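Long-range contacts in archaeal flagellar ATP-binding protein FlaH (Methanocaldococcus jannaschii DSM 2661, PDB 4WIA), which probably binds ATP and magnesium as a component of the archaellum, the flagellum of archaea: residues G107-V112 and A134-E139; G23-S28 and L202-A207; L77-N82 and I223-E228; S57-S62 and R116-K121. All coordinates share one frame; numbering follows the deposited sequence.

Contact 1 of 4, residues G107-V112 and A134-E139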
loop_
_atom_site.group_PDB
_atom_site.type_symbol
_atom_site.label_atom_id
_atom_site.label_comp_id
_atom_site.label_asym_id
_atom_site.label_seq_id
_atom_site.Cartn_x
_atom_site.Cartn_y
_atom_site.Cartn_z
ATOM N N GLY A 107 -14.491 -33.109 17.538
ATOM C CA GLY A 107 -13.800 -33.358 16.253
ATOM C C GLY A 107 -13.280 -32.091 15.665
ATOM O O GLY A 107 -13.706 -31.644 14.578
ATOM N N PHE A 108 -12.345 -31.493 16.397
ATOM C CA PHE A 108 -11.791 -30.216 15.985
ATOM C C PHE A 108 -11.008 -30.351 14.711
ATOM O O PHE A 108 -11.159 -29.554 13.793
ATOM C CB PHE A 108 -10.919 -29.662 17.097
ATOM C CG PHE A 108 -11.709 -29.227 18.296
ATOM C CD1 PHE A 108 -12.684 -28.246 18.160
ATOM C CD2 PHE A 108 -11.528 -29.836 19.546
ATOM C CE1 PHE A 108 -13.434 -27.831 19.241
ATOM C CE2 PHE A 108 -12.280 -29.417 20.635
ATOM C CZ PHE A 108 -13.222 -28.389 20.483
ATOM N N LEU A 109 -10.201 -31.392 14.637
ATOM C CA LEU A 109 -9.322 -31.586 13.493
ATOM C C LEU A 109 -10.045 -31.873 12.186
ATOM O O LEU A 109 -9.617 -31.459 11.114
ATOM C CB LEU A 109 -8.297 -32.689 13.827
ATOM C CG LEU A 109 -7.387 -32.337 15.032
ATOM C CD1 LEU A 109 -6.243 -33.332 15.129
ATOM C CD2 LEU A 109 -6.824 -30.916 15.026
ATOM N N LYS A 110 -11.139 -32.603 12.276
ATOM C CA LYS A 110 -12.008 -32.828 11.130
ATOM C C LYS A 110 -12.581 -31.502 10.613
ATOM O O LYS A 110 -12.521 -31.240 9.425
ATOM C CB LYS A 110 -13.107 -33.786 11.551
ATOM C CG LYS A 110 -14.145 -34.051 10.473
ATOM C CD LYS A 110 -15.211 -35.005 10.957
ATOM C CE LYS A 110 -16.380 -34.996 9.997
ATOM N NZ LYS A 110 -17.286 -36.138 10.244
ATOM N N LYS A 111 -13.091 -30.660 11.518
ATOM C CA LYS A 111 -13.569 -29.300 11.155
ATOM C C LYS A 111 -12.492 -28.446 10.478
ATOM O O LYS A 111 -12.725 -27.774 9.469
ATOM C CB LYS A 111 -14.061 -28.547 12.398
ATOM C CG LYS A 111 -15.454 -28.935 12.874
ATOM C CD LYS A 111 -16.516 -27.841 12.610
ATOM C CE LYS A 111 -17.835 -28.037 13.351
ATOM N NZ LYS A 111 -18.893 -28.847 12.669
ATOM N N VAL A 112 -11.311 -28.466 11.066
ATOM C CA VAL A 112 -10.177 -27.771 10.503
ATOM C C VAL A 112 -9.887 -28.218 9.068
ATOM O O VAL A 112 -9.583 -27.393 8.207
ATOM C CB VAL A 112 -8.917 -28.001 11.389
ATOM C CG1 VAL A 112 -7.622 -27.703 10.631
ATOM C CG2 VAL A 112 -9.034 -27.171 12.648
ATOM N N ALA A 134 -4.886 -31.361 21.129
ATOM C CA ALA A 134 -4.963 -31.931 22.472
ATOM C C ALA A 134 -6.389 -32.239 22.883
ATOM O O ALA A 134 -6.598 -33.112 23.701
ATOM C CB ALA A 134 -4.316 -30.998 23.483
ATOM N N ASN A 135 -7.353 -31.502 22.338
ATOM C CA ASN A 135 -8.737 -31.723 22.652
ATOM C C ASN A 135 -9.549 -32.384 21.554
ATOM O O ASN A 135 -10.774 -32.456 21.651
ATOM C CB ASN A 135 -9.376 -30.420 23.060
ATOM C CG ASN A 135 -8.741 -29.863 24.292
ATOM O OD1 ASN A 135 -8.805 -30.463 25.335
ATOM N ND2 ASN A 135 -8.090 -28.735 24.176
ATOM N N ASP A 136 -8.878 -32.901 20.538
ATOM C CA ASP A 136 -9.577 -33.605 19.473
ATOM C C ASP A 136 -10.054 -34.976 19.954
ATOM O O ASP A 136 -9.384 -35.645 20.743
ATOM C CB ASP A 136 -8.690 -33.768 18.261
ATOM C CG ASP A 136 -9.387 -34.471 17.147
ATOM O OD1 ASP A 136 -10.219 -33.814 16.500
ATOM O OD2 ASP A 136 -9.098 -35.688 16.930
ATOM N N ALA A 137 -11.228 -35.377 19.470
ATOM C CA ALA A 137 -11.857 -36.638 19.831
ATOM C C ALA A 137 -12.172 -37.388 18.544
ATOM O O ALA A 137 -13.343 -37.459 18.119
ATOM C CB ALA A 137 -13.140 -36.384 20.594
ATOM N N SER A 138 -11.147 -37.980 17.941
ATOM C CA SER A 138 -11.327 -38.674 16.664
ATOM C C SER A 138 -10.108 -39.517 16.383
ATOM O O SER A 138 -9.148 -39.481 17.140
ATOM C CB SER A 138 -11.514 -37.684 15.527
ATOM O OG SER A 138 -10.281 -37.083 15.226
ATOM N N GLU A 139 -10.167 -40.297 15.298
ATOM C CA GLU A 139 -8.990 -41.039 14.835
ATOM C C GLU A 139 -8.078 -40.236 13.940
ATOM O O GLU A 139 -7.078 -40.767 13.488
ATOM C CB GLU A 139 -9.365 -42.317 14.114
ATOM C CG GLU A 139 -9.726 -43.424 15.058
ATOM C CD GLU A 139 -10.770 -44.270 14.420
ATOM O OE1 GLU A 139 -10.422 -45.253 13.745
ATOM O OE2 GLU A 139 -11.947 -43.894 14.538
#

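Contact 2 of 4, residues G23-S28 and L202-A207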
loop_
_atom_site.group_PDB
_atom_site.type_symbol
_atom_site.label_atom_id
_atom_site.label_comp_id
_atom_site.label_asym_id
_atom_site.label_seq_id
_atom_site.Cartn_x
_atom_site.Cartn_y
_atom_site.Cartn_z
ATOM N N GLY A 23 10.383 -11.114 3.601
ATOM C CA GLY A 23 8.998 -11.494 3.588
ATOM C C GLY A 23 8.868 -12.954 3.976
ATOM O O GLY A 23 9.853 -13.598 4.347
ATOM N N ILE A 24 7.657 -13.491 3.866
ATOM C CA ILE A 24 7.425 -14.855 4.189
ATOM C C ILE A 24 7.253 -15.606 2.868
ATOM O O ILE A 24 6.504 -15.155 2.030
ATOM C CB ILE A 24 6.148 -14.987 5.002
ATOM C CG1 ILE A 24 6.295 -14.339 6.369
ATOM C CG2 ILE A 24 5.778 -16.471 5.160
ATOM C CD1 ILE A 24 7.258 -15.048 7.306
ATOM N N PRO A 25 8.012 -16.699 2.658
ATOM C CA PRO A 25 7.846 -17.415 1.391
ATOM C C PRO A 25 6.478 -18.039 1.279
ATOM O O PRO A 25 5.946 -18.651 2.230
ATOM C CB PRO A 25 8.921 -18.512 1.425
ATOM C CG PRO A 25 9.909 -18.050 2.431
ATOM C CD PRO A 25 9.124 -17.248 3.453
ATOM N N HIS A 26 5.893 -17.854 0.121
ATOM C CA HIS A 26 4.720 -18.628 -0.250
ATOM C C HIS A 26 4.957 -20.136 -0.015
ATOM O O HIS A 26 6.050 -20.617 -0.212
ATOM C CB HIS A 26 4.330 -18.307 -1.702
ATOM C CG HIS A 26 3.574 -17.017 -1.819
ATOM N ND1 HIS A 26 4.010 -15.938 -2.548
ATOM C CD2 HIS A 26 2.409 -16.634 -1.265
ATOM C CE1 HIS A 26 3.165 -14.931 -2.415
ATOM N NE2 HIS A 26 2.176 -15.336 -1.652
ATOM N N GLY A 27 3.911 -20.861 0.400
ATOM C CA GLY A 27 4.022 -22.260 0.711
ATOM C C GLY A 27 4.647 -22.543 2.061
ATOM O O GLY A 27 5.043 -23.644 2.315
ATOM N N SER A 28 4.801 -21.553 2.921
ATOM C CA SER A 28 5.419 -21.809 4.213
ATOM C C SER A 28 4.391 -22.428 5.190
ATOM O O SER A 28 3.207 -22.030 5.202
ATOM C CB SER A 28 5.971 -20.499 4.796
ATOM O OG SER A 28 7.138 -20.060 4.076
ATOM N N LEU A 202 14.558 -21.314 14.575
ATOM C CA LEU A 202 15.334 -22.547 14.607
ATOM C C LEU A 202 15.492 -23.167 13.246
ATOM O O LEU A 202 16.419 -23.889 13.032
ATOM C CB LEU A 202 14.690 -23.544 15.526
ATOM C CG LEU A 202 14.488 -23.074 16.951
ATOM C CD1 LEU A 202 13.679 -24.099 17.732
ATOM C CD2 LEU A 202 15.822 -22.827 17.610
ATOM N N LYS A 203 14.639 -22.828 12.301
ATOM C CA LYS A 203 14.674 -23.463 10.997
ATOM C C LYS A 203 13.904 -22.603 10.056
ATOM O O LYS A 203 12.910 -22.020 10.438
ATOM C CB LYS A 203 13.985 -24.805 11.135
ATOM C CG LYS A 203 13.791 -25.628 9.883
ATOM C CD LYS A 203 12.920 -26.824 10.286
ATOM C CE LYS A 203 12.588 -27.737 9.161
ATOM N NZ LYS A 203 11.575 -28.700 9.648
ATOM N N TYR A 204 14.358 -22.510 8.822
ATOM C CA TYR A 204 13.754 -21.623 7.861
ATOM C C TYR A 204 14.059 -22.115 6.482
ATOM O O TYR A 204 14.955 -21.619 5.828
ATOM C CB TYR A 204 14.318 -20.186 8.042
ATOM C CG TYR A 204 13.497 -19.036 7.430
ATOM C CD1 TYR A 204 12.344 -19.275 6.704
ATOM C CD2 TYR A 204 13.919 -17.715 7.562
ATOM C CE1 TYR A 204 11.623 -18.219 6.144
ATOM C CE2 TYR A 204 13.231 -16.663 7.014
ATOM C CZ TYR A 204 12.074 -16.903 6.308
ATOM O OH TYR A 204 11.352 -15.843 5.777
ATOM N N ASN A 205 13.324 -23.111 6.016
ATOM C CA ASN A 205 13.447 -23.560 4.630
ATOM C C ASN A 205 12.948 -22.450 3.717
ATOM O O ASN A 205 11.919 -21.766 3.995
ATOM C CB ASN A 205 12.577 -24.772 4.353
ATOM C CG ASN A 205 12.892 -25.960 5.236
ATOM O OD1 ASN A 205 13.977 -26.089 5.770
ATOM N ND2 ASN A 205 11.895 -26.848 5.405
HETATM N N MSE A 206 13.594 -22.356 2.582
HETATM C CA MSE A 206 13.260 -21.392 1.543
HETATM C C MSE A 206 13.501 -19.978 2.029
HETATM O O MSE A 206 12.908 -18.985 1.498
HETATM C CB MSE A 206 11.830 -21.543 1.038
HETATM C CG MSE A 206 11.260 -22.964 1.020
HETATM SE SE MSE A 206 9.411 -22.910 0.319
HETATM C CE MSE A 206 8.360 -23.070 1.967
ATOM N N ALA A 207 14.365 -19.856 3.046
ATOM C CA ALA A 207 14.698 -18.528 3.591
ATOM C C ALA A 207 15.006 -17.667 2.408
ATOM O O ALA A 207 15.844 -18.020 1.601
ATOM C CB ALA A 207 15.897 -18.625 4.510
HETATM O O HOH W 1 9.107 -21.289 5.117
#

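Contact 3 of 4, residues L77-N82 and I223-E228. With SO4 (sulfate ion), chain G.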
loop_
_atom_site.group_PDB
_atom_site.type_symbol
_atom_site.label_atom_id
_atom_site.label_comp_id
_atom_site.label_asym_id
_atom_site.label_seq_id
_atom_site.Cartn_x
_atom_site.Cartn_y
_atom_site.Cartn_z
ATOM N N LEU A 77 -3.172 -2.920 20.104
ATOM C CA LEU A 77 -1.882 -2.890 19.442
ATOM C C LEU A 77 -1.805 -1.910 18.266
ATOM O O LEU A 77 -0.753 -1.784 17.595
ATOM C CB LEU A 77 -1.567 -4.292 18.913
ATOM C CG LEU A 77 -1.541 -5.333 20.028
ATOM C CD1 LEU A 77 -1.302 -6.711 19.482
ATOM C CD2 LEU A 77 -0.516 -5.040 21.099
ATOM N N ASN A 78 -2.880 -1.183 18.011
ATOM C CA ASN A 78 -2.893 -0.348 16.850
ATOM C C ASN A 78 -2.675 -1.113 15.575
ATOM O O ASN A 78 -2.037 -0.641 14.646
ATOM C CB ASN A 78 -1.815 0.719 16.989
ATOM C CG ASN A 78 -2.318 2.047 16.535
ATOM O OD1 ASN A 78 -2.835 2.890 17.353
ATOM N ND2 ASN A 78 -2.373 2.185 15.229
ATOM N N TYR A 79 -3.265 -2.306 15.526
ATOM C CA TYR A 79 -3.337 -3.080 14.332
ATOM C C TYR A 79 -4.803 -3.204 14.003
ATOM O O TYR A 79 -5.277 -4.328 13.759
ATOM C CB TYR A 79 -2.826 -4.520 14.556
ATOM C CG TYR A 79 -1.372 -4.711 14.829
ATOM C CD1 TYR A 79 -0.413 -3.816 14.343
ATOM C CD2 TYR A 79 -0.939 -5.770 15.615
ATOM C CE1 TYR A 79 0.925 -4.009 14.575
ATOM C CE2 TYR A 79 0.409 -5.941 15.903
ATOM C CZ TYR A 79 1.330 -5.059 15.367
ATOM O OH TYR A 79 2.668 -5.204 15.656
ATOM N N SER A 80 -5.539 -2.113 13.935
ATOM C CA SER A 80 -6.967 -2.256 13.863
ATOM C C SER A 80 -7.430 -2.840 12.490
ATOM O O SER A 80 -6.901 -2.537 11.430
ATOM C CB SER A 80 -7.675 -0.961 14.283
ATOM O OG SER A 80 -7.748 -0.067 13.189
ATOM N N ILE A 81 -8.384 -3.778 12.548
ATOM C CA ILE A 81 -8.762 -4.557 11.355
ATOM C C ILE A 81 -10.268 -4.575 11.073
ATOM O O ILE A 81 -10.784 -5.502 10.452
ATOM C CB ILE A 81 -8.222 -5.960 11.458
ATOM C CG1 ILE A 81 -8.373 -6.597 12.865
ATOM C CG2 ILE A 81 -6.726 -5.948 11.069
ATOM C CD1 ILE A 81 -9.768 -6.751 13.422
ATOM N N ASN A 82 -10.964 -3.520 11.495
ATOM C CA ASN A 82 -12.392 -3.412 11.321
ATOM C C ASN A 82 -12.832 -3.471 9.890
ATOM O O ASN A 82 -13.755 -4.197 9.539
ATOM C CB ASN A 82 -12.864 -2.071 11.906
ATOM C CG ASN A 82 -12.527 -1.949 13.357
ATOM O OD1 ASN A 82 -11.713 -1.096 13.778
ATOM N ND2 ASN A 82 -13.107 -2.825 14.144
ATOM N N ILE A 223 1.337 0.303 19.584
ATOM C CA ILE A 223 2.405 0.061 18.619
ATOM C C ILE A 223 2.346 -1.406 18.176
ATOM O O ILE A 223 2.286 -1.725 16.987
ATOM C CB ILE A 223 3.796 0.330 19.253
ATOM C CG1 ILE A 223 3.928 1.805 19.634
ATOM C CG2 ILE A 223 4.917 -0.140 18.310
ATOM C CD1 ILE A 223 5.176 2.127 20.440
ATOM N N GLY A 224 2.292 -2.297 19.166
ATOM C CA GLY A 224 2.325 -3.715 18.924
ATOM C C GLY A 224 3.748 -4.104 19.226
ATOM O O GLY A 224 4.327 -3.692 20.235
ATOM N N ILE A 225 4.276 -4.937 18.346
ATOM C CA ILE A 225 5.613 -5.414 18.437
ATOM C C ILE A 225 6.542 -4.198 18.252
ATOM O O ILE A 225 6.523 -3.565 17.199
ATOM C CB ILE A 225 5.875 -6.416 17.283
ATOM C CG1 ILE A 225 5.238 -7.745 17.514
ATOM C CG2 ILE A 225 7.336 -6.751 17.115
ATOM C CD1 ILE A 225 3.770 -7.615 17.591
ATOM N N ALA A 226 7.333 -3.914 19.284
ATOM C CA ALA A 226 8.477 -3.011 19.184
ATOM C C ALA A 226 9.700 -3.920 19.104
ATOM O O ALA A 226 10.046 -4.553 20.085
ATOM C CB ALA A 226 8.554 -2.129 20.393
ATOM N N VAL A 227 10.311 -4.008 17.927
ATOM C CA VAL A 227 11.503 -4.835 17.717
ATOM C C VAL A 227 12.736 -4.101 18.195
ATOM O O VAL A 227 12.957 -2.959 17.874
ATOM C CB VAL A 227 11.684 -5.138 16.235
ATOM C CG1 VAL A 227 12.804 -6.132 16.049
ATOM C CG2 VAL A 227 10.402 -5.714 15.688
ATOM N N GLU A 228 13.517 -4.738 19.035
ATOM C CA GLU A 228 14.734 -4.131 19.532
ATOM C C GLU A 228 15.708 -4.018 18.385
ATOM O O GLU A 228 15.899 -4.970 17.668
ATOM C CB GLU A 228 15.340 -5.087 20.518
ATOM C CG GLU A 228 16.468 -4.533 21.323
ATOM C CD GLU A 228 16.402 -5.080 22.729
ATOM O OE1 GLU A 228 17.425 -5.653 23.180
ATOM O OE2 GLU A 228 15.287 -4.958 23.334
HETATM S S SO4 G . -10.264 0.439 10.752
HETATM O O1 SO4 G . -9.723 -0.420 11.775
HETATM O O2 SO4 G . -9.228 1.320 10.298
HETATM O O3 SO4 G . -11.380 1.188 11.289
HETATM O O4 SO4 G . -10.633 -0.211 9.527
HETATM O O HOH W 2 4.863 -3.600 15.123
#

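Contact 4 of 4, residues S57-S62 and R116-K121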
loop_
_atom_site.group_PDB
_atom_site.type_symbol
_atom_site.label_atom_id
_atom_site.label_comp_id
_atom_site.label_asym_id
_atom_site.label_seq_id
_atom_site.Cartn_x
_atom_site.Cartn_y
_atom_site.Cartn_z
ATOM N N SER A 57 -5.171 -11.767 1.901
ATOM C CA SER A 57 -6.308 -12.105 2.705
ATOM C C SER A 57 -5.846 -13.080 3.778
ATOM O O SER A 57 -4.902 -13.793 3.566
ATOM C CB SER A 57 -7.389 -12.741 1.864
ATOM O OG SER A 57 -6.893 -13.869 1.134
ATOM N N VAL A 58 -6.493 -13.051 4.942
ATOM C CA VAL A 58 -6.108 -13.859 6.044
ATOM C C VAL A 58 -7.344 -14.525 6.667
ATOM O O VAL A 58 -8.377 -13.876 6.839
ATOM C CB VAL A 58 -5.412 -12.997 7.109
ATOM C CG1 VAL A 58 -5.072 -13.828 8.328
ATOM C CG2 VAL A 58 -4.141 -12.386 6.555
ATOM N N THR A 59 -7.201 -15.788 7.053
ATOM C CA THR A 59 -8.084 -16.423 7.970
ATOM C C THR A 59 -7.380 -16.580 9.305
ATOM O O THR A 59 -6.250 -17.106 9.363
ATOM C CB THR A 59 -8.475 -17.832 7.492
ATOM O OG1 THR A 59 -9.266 -17.710 6.312
ATOM C CG2 THR A 59 -9.329 -18.587 8.559
ATOM N N TYR A 60 -8.043 -16.165 10.385
ATOM C CA TYR A 60 -7.464 -16.315 11.707
ATOM C C TYR A 60 -8.398 -17.162 12.556
ATOM O O TYR A 60 -9.481 -16.713 12.872
ATOM C CB TYR A 60 -7.223 -14.932 12.313
ATOM C CG TYR A 60 -6.282 -14.886 13.517
ATOM C CD1 TYR A 60 -6.561 -15.574 14.668
ATOM C CD2 TYR A 60 -5.129 -14.129 13.486
ATOM C CE1 TYR A 60 -5.728 -15.560 15.762
ATOM C CE2 TYR A 60 -4.278 -14.072 14.588
ATOM C CZ TYR A 60 -4.566 -14.770 15.714
ATOM O OH TYR A 60 -3.754 -14.753 16.838
ATOM N N VAL A 61 -7.948 -18.353 12.965
ATOM C CA VAL A 61 -8.714 -19.248 13.769
ATOM C C VAL A 61 -8.121 -19.192 15.170
ATOM O O VAL A 61 -6.979 -19.572 15.360
ATOM C CB VAL A 61 -8.619 -20.691 13.242
ATOM C CG1 VAL A 61 -9.471 -21.671 14.082
ATOM C CG2 VAL A 61 -9.023 -20.765 11.787
ATOM N N SER A 62 -8.919 -18.751 16.136
ATOM C CA SER A 62 -8.502 -18.584 17.508
ATOM C C SER A 62 -9.278 -19.549 18.453
ATOM O O SER A 62 -10.485 -19.533 18.479
ATOM C CB SER A 62 -8.817 -17.154 17.976
ATOM O OG SER A 62 -8.512 -16.984 19.350
ATOM N N ARG A 116 -14.026 -25.378 3.903
ATOM C CA ARG A 116 -13.479 -24.775 2.685
ATOM C C ARG A 116 -13.154 -23.338 2.857
ATOM O O ARG A 116 -12.180 -22.842 2.287
ATOM C CB ARG A 116 -14.487 -24.810 1.547
ATOM C CG ARG A 116 -15.005 -26.170 1.156
ATOM C CD ARG A 116 -16.216 -25.970 0.253
ATOM N NE ARG A 116 -16.377 -26.974 -0.769
ATOM C CZ ARG A 116 -17.436 -27.045 -1.587
ATOM N NH1 ARG A 116 -18.424 -26.133 -1.512
ATOM N NH2 ARG A 116 -17.512 -28.044 -2.480
ATOM N N ALA A 117 -14.028 -22.663 3.586
ATOM C CA ALA A 117 -13.980 -21.202 3.666
ATOM C C ALA A 117 -12.616 -20.701 4.167
ATOM O O ALA A 117 -12.134 -19.724 3.660
ATOM C CB ALA A 117 -15.091 -20.663 4.540
ATOM N N PHE A 118 -11.992 -21.445 5.085
ATOM C CA PHE A 118 -10.762 -21.046 5.660
ATOM C C PHE A 118 -9.722 -20.883 4.568
ATOM O O PHE A 118 -8.916 -19.928 4.625
ATOM C CB PHE A 118 -10.200 -22.061 6.683
ATOM C CG PHE A 118 -11.052 -22.312 7.887
ATOM C CD1 PHE A 118 -12.153 -21.531 8.190
ATOM C CD2 PHE A 118 -10.713 -23.349 8.742
ATOM C CE1 PHE A 118 -12.914 -21.798 9.315
ATOM C CE2 PHE A 118 -11.486 -23.647 9.844
ATOM C CZ PHE A 118 -12.593 -22.860 10.129
ATOM N N TYR A 119 -9.727 -21.801 3.608
ATOM C CA TYR A 119 -8.608 -21.983 2.663
ATOM C C TYR A 119 -8.796 -21.200 1.379
ATOM O O TYR A 119 -7.907 -21.161 0.526
ATOM C CB TYR A 119 -8.339 -23.483 2.391
ATOM C CG TYR A 119 -8.154 -24.193 3.674
ATOM C CD1 TYR A 119 -6.994 -23.998 4.421
ATOM C CD2 TYR A 119 -9.192 -24.955 4.239
ATOM C CE1 TYR A 119 -6.841 -24.568 5.683
ATOM C CE2 TYR A 119 -9.043 -25.531 5.482
ATOM C CZ TYR A 119 -7.862 -25.294 6.209
ATOM O OH TYR A 119 -7.686 -25.848 7.457
ATOM N N GLU A 120 -9.858 -20.426 1.296
ATOM C CA GLU A 120 -9.940 -19.463 0.195
ATOM C C GLU A 120 -8.994 -18.280 0.425
ATOM O O GLU A 120 -8.697 -17.578 -0.494
ATOM C CB GLU A 120 -11.361 -18.921 0.031
ATOM C CG GLU A 120 -12.471 -19.976 -0.067
ATOM C CD GLU A 120 -13.841 -19.301 -0.093
ATOM O OE1 GLU A 120 -14.591 -19.521 -1.048
ATOM O OE2 GLU A 120 -14.138 -18.508 0.825
ATOM N N LYS A 121 -8.481 -18.072 1.625
ATOM C CA LYS A 121 -7.598 -16.927 1.865
ATOM C C LYS A 121 -6.160 -17.280 1.625
ATOM O O LYS A 121 -5.847 -18.470 1.454
ATOM C CB LYS A 121 -7.759 -16.406 3.299
ATOM C CG LYS A 121 -9.177 -16.120 3.721
ATOM C CD LYS A 121 -9.898 -15.279 2.699
ATOM C CE LYS A 121 -11.149 -14.689 3.311
ATOM N NZ LYS A 121 -11.999 -14.087 2.248
#

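Contact 1 of 4, residues G107-V112 and A134-E139
With its CG anti to the backbone N (chi1 -179°), D136 reaches across to the first turn of helix 108-114, where L109, its CG anti to the carbonyl carbon, lays CG and CD1 against the carboxylate. D136 OD1 accepts a hydrogen bond from L109 N at 3.1 Å, fairly straight with 164° at the hydrogen, and that N-H arrives from above the carboxylate plane. F108 N also lies 3.1 Å from D136 OD1. The N-cap position of this helix belongs to G107, which has no side chain; the acid comes instead from the loop between helices 129-134 and 142-153, and the contact ties that loop to the start of helix 108-114 in this KaiC-type P-loop NTPase. The amino end of the helix is likely to stabilise the negative charge. On the other oxygen, S138 OG is modelled very close to D136 OD2. One residue earlier on both segments, F108 and N135 lie side by side: the ring turns its edge to the backbone, with CD2 3.4 Å from N135 O, and its plane stands 79° from the N135 amide. ND2 of N135 is hydrogen-bonded back to A131 O, while L132 and L98 touch the F108 side chain.

Contact 2 of 4, residues G23-S28 and L202-A207
M206, a selenomethionine in this crystal, carries a positive phi (65°) at the third position of a type II beta turn, a place G27 holds in a second type II turn, and the two turns, Y204 to A207 and P25 to S28, pack against each other. They join the end of strand 194-204 in the large sheet of this P-loop NTPase to the connection between strands 24-25 and 29-33. P25 is the wedge: its CG lies 3.3 Å from M206 O, and its CD rests at the edge of the Y204 ring, 3.8 Å from CE1. The M206 chain bends at chi3 (-102°), and its CE ends up 3.4 Å from G27 O. Y204 OH comes within 3.1 Å of G23 O but at a poor angle; its hydrogen bond goes to I20 O. One face of the ring is covered by A207 CA, 3.8 Å above the centre, and Y211 meets it edge-to-face. An alanine in place of Y204 would probably leave I20 O without this partner and open a gap beside P25 CD and beneath A207. S28 OG hydrogen-bonds to P25 O at 2.6 Å, closing its own turn, and takes a short bond from a water that also donates to N205 O at 3.1 Å.

Contact 3 of 4, residues L77-N82 and I223-E228
Y79 carries this contact, reaching from the Schellman motif that ends helix 67-76 to the classic beta bulge of I223 and G224 at the start of strand 224-227, the last strand of the large sheet. Its CG stands anti to the carbonyl carbon (chi1 -68°), and the ring runs out until OH meets the strand backbone. There OH accepts a hydrogen bond from I225 N at 3.1 Å, with 159° at the hydrogen, and donates to a water lying in the ring plane at 2.8 Å; that water in turn donates to I225 O. The hydroxyl thus holds I225 N directly and I225 O through the water. The side chains of Y79 and I225 cross at about a right angle, and chi2 of I225 (62°) places CD1 at the ring's edge, 3.3 Å from Y79 OH. I225 also packs on V42, which probably helps bind ATP. G224 is where the hydroxyl passes: a CB there would clash with Y79 OH. L77 sets CD2 3.8 Å from G224 CA, while its O sits above one face of the Y79 ring, offset toward the rim. R13 NH1 is hydrogen-bonded to I223 O and to N78 O. S80 OG is modelled very close to O1 of a sulfate, probably from the crystallisation liquor, which K83 N also bonds and N82 N meets weakly, 3.4 Å from O1.

Contact 4 of 4, residues S57-S62 and R116-K121
Strand 58-62 belongs to the parallel core of the P-loop NTPase sheet, and helix 116-119 packs beside it within the beta-alpha-beta crossover that leads from strand 90-94 to strand 123-127, where T59 and F118 make the main polar link. T59 OG1 donates to F118 O at 2.8 Å, lying in the carbonyl plane on a lone pair, with a C=O...donor angle of 123°. The torsion of T59 that sets OG1 anti to its own carbonyl carbon (chi1 -67°) leaves CG2 anti to the backbone N, 4.0 Å from F118 CB. Farther up the strand, V61 CG2 sits over one face of the F118 ring, 4.2 Å above its plane and offset toward the rim; I93 touches both residues. K121 packs its aliphatic part on the strand, with CG only 3.0 Å from T59 OG1. Its chain bends at chi2 (-49°), and NZ is hydrogen-bonded to G88 O. S57 OG lies 3.2 Å from K121 CA, and S57 also packs on S12 of the third subunit. An alanine in place of T59 would probably leave F118 O without its hydroxyl mate and open a gap beside F118 CB. Since that carbonyl belongs to a short, weakly bonded helix, the threonine probably gives it a hydrogen bond that the helix itself may not supply.

Overall arrangement
Contacts 2, 3 and 4 all reach the nine-stranded mixed sheet, with centres 20 to 23 Å apart, whereas contact 1 lies among the helices. Contacts 1 and 4 are neighbours, their centres about 18 Å apart: helices 108-114 and 116-119 follow each other, and V112 O meets Y119 OH in a probable hydrogen bond. Contact 3 lies on the opposite side of the chain's centre from contact 1. Along the chain, contact 2 spans from 23-28 to 202-207 and encloses contacts 1 and 4; contact 3 crosses both 2 and 4. Early and late segments are thereby knitted into one KaiC-type domain, with contact 3 closest to the probable ATP site.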